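Long-range contact in dihydropteroate synthase (Mycobacterium smegmatis, PDB 6OMZ), which probably catalyses the condensation of para-aminobenzoate with 6-hydroxymethyl-7,8-dihydropterin diphosphate to give 7,8-dihydropteroate, the precursor of folates: residues Val28-Gln32 / Val64-Ser68. The protein carries 1 engineered substitution. Sequence-based numbering, arbitrary orientation.
Sequences VNVTQ and VGGES
Val28 and Val64 pair in parallel at the C-terminal end of two adjacent strands of the TIM barrel, and the two segments stay hydrogen-bonded beyond the ends of their strands. The backbone supplies two rungs: Gly65 N donates to Val28 O at 2.9 Å, and Val30 N, already in the first turn of a helix, reaches Gly65 O at 2.8 Å. The same two carbonyls also receive CA-H...O contacts, from Val64 and Asn29 respectively.

Side-chain amide and hydroxyl groups then extend the link into the loop. With CG anti to the backbone N (chi1 -170°), the carboxamide of Asn29 has its two ends divided between the segments. ND2 gives a hydrogen to Glu67 O at 2.9 Å; the acceptor lies close to the amide plane, whereas ND2 stands above the plane of the Glu67 carbonyl. OD1 accepts from Gln32 N at 2.9 Å, the N-cap bond of helix 30-35, so the amide is gripped at both ends and its rotation is fixed. Thr31 OG1 donates to Gly66 O at 2.6 Å, likewise from above the carbonyl plane, and is also bonded to Arg84. Further out, a water bridges Gln32 NE2 and Ser68 OG.

On the face of the sheet that carries Val28 and Val64, away from Asn29, Val30 CG2 meets Val64 CG1 at 4.0 Å. The side chain of Asn29 is about 6 Å from the bound pterin-6-yl-methyl-monophosphate, which places this junction at the catalytic end of the barrel. Behind it, Val28 packs on helix 44-56 and Val64 on helix 78-93, while Val30 touches both; strand 98-102 flanks Val64 through backbone hydrogen bonds with Ser100 and Asp102.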
loop_
_atom_site.group_PDB
_atom_site.type_symbol
_atom_site.label_atom_id
_atom_site.label_comp_id
_atom_site.label_asym_id
_atom_site.label_seq_id
_atom_site.Cartn_x
_atom_site.Cartn_y
_atom_site.Cartn_z
ATOM N N VAL A 28 -8.859 -3.701 -0.284
ATOM C CA VAL A 28 -10.057 -4.207 0.384
ATOM C C VAL A 28 -9.724 -4.291 1.870
ATOM O O VAL A 28 -8.939 -5.153 2.284
ATOM C CB VAL A 28 -10.502 -5.574 -0.157
ATOM C CG1 VAL A 28 -11.687 -6.123 0.651
ATOM C CG2 VAL A 28 -10.868 -5.476 -1.643
ATOM N N ASN A 29 -10.282 -3.389 2.669
ATOM C CA ASN A 29 -10.143 -3.475 4.120
ATOM C C ASN A 29 -11.451 -4.028 4.673
ATOM O O ASN A 29 -12.505 -3.392 4.552
ATOM C CB ASN A 29 -9.794 -2.128 4.749
ATOM C CG ASN A 29 -9.424 -2.267 6.215
ATOM O OD1 ASN A 29 -10.283 -2.532 7.054
ATOM N ND2 ASN A 29 -8.140 -2.112 6.526
ATOM N N VAL A 30 -11.377 -5.235 5.241
ATOM C CA VAL A 30 -12.573 -5.955 5.664
ATOM C C VAL A 30 -13.273 -5.202 6.773
ATOM O O VAL A 30 -14.508 -5.167 6.838
ATOM C CB VAL A 30 -12.214 -7.382 6.113
ATOM C CG1 VAL A 30 -13.485 -8.150 6.492
ATOM C CG2 VAL A 30 -11.457 -8.096 5.013
ATOM N N THR A 31 -12.496 -4.594 7.670
ATOM C CA THR A 31 -13.087 -3.864 8.780
ATOM C C THR A 31 -13.791 -2.612 8.280
ATOM O O THR A 31 -14.932 -2.324 8.672
ATOM C CB THR A 31 -12.006 -3.518 9.806
ATOM O OG1 THR A 31 -11.569 -4.723 10.455
ATOM C CG2 THR A 31 -12.545 -2.552 10.846
ATOM N N GLN A 32 -13.130 -1.856 7.400
ATOM C CA GLN A 32 -13.766 -0.656 6.864
ATOM C C GLN A 32 -14.992 -1.010 6.024
ATOM O O GLN A 32 -16.052 -0.383 6.162
ATOM C CB GLN A 32 -12.761 0.158 6.049
ATOM C CG GLN A 32 -13.120 1.642 5.930
ATOM C CD GLN A 32 -13.041 2.378 7.265
ATOM O OE1 GLN A 32 -14.030 2.478 7.995
ATOM N NE2 GLN A 32 -11.860 2.894 7.587
ATOM N N VAL A 64 -5.580 -7.010 0.938
ATOM C CA VAL A 64 -6.608 -7.245 1.951
ATOM C C VAL A 64 -6.054 -6.851 3.317
ATOM O O VAL A 64 -4.942 -7.259 3.681
ATOM C CB VAL A 64 -7.074 -8.712 1.928
ATOM C CG1 VAL A 64 -8.075 -8.994 3.060
ATOM C CG2 VAL A 64 -7.701 -9.047 0.552
ATOM N N GLY A 65 -6.819 -6.053 4.068
ATOM C CA GLY A 65 -6.406 -5.637 5.404
ATOM C C GLY A 65 -7.543 -5.744 6.404
ATOM O O GLY A 65 -8.720 -5.680 6.046
ATOM N N GLY A 66 -7.176 -5.924 7.673
ATOM C CA GLY A 66 -8.177 -6.038 8.716
ATOM C C GLY A 66 -8.084 -4.950 9.762
ATOM O O GLY A 66 -8.950 -4.824 10.634
ATOM N N GLU A 67 -7.032 -4.152 9.678
ATOM C CA GLU A 67 -6.724 -3.168 10.693
ATOM C C GLU A 67 -6.568 -1.799 10.047
ATOM O O GLU A 67 -6.446 -1.665 8.826
ATOM C CB GLU A 67 -5.445 -3.553 11.452
ATOM C CG GLU A 67 -5.520 -3.321 12.933
ATOM C CD GLU A 67 -4.437 -4.066 13.671
ATOM O OE1 GLU A 67 -3.259 -3.939 13.281
ATOM O OE2 GLU A 67 -4.768 -4.794 14.631
ATOM N N SER A 68 -6.590 -0.780 10.898
ATOM C CA SER A 68 -6.238 0.582 10.536
ATOM C C SER A 68 -5.108 1.019 11.459
ATOM O O SER A 68 -4.976 0.512 12.572
ATOM C CB SER A 68 -7.468 1.503 10.670
ATOM O OG SER A 68 -7.107 2.854 10.858
HETATM O O HOH W 1 -9.922 3.716 10.047
#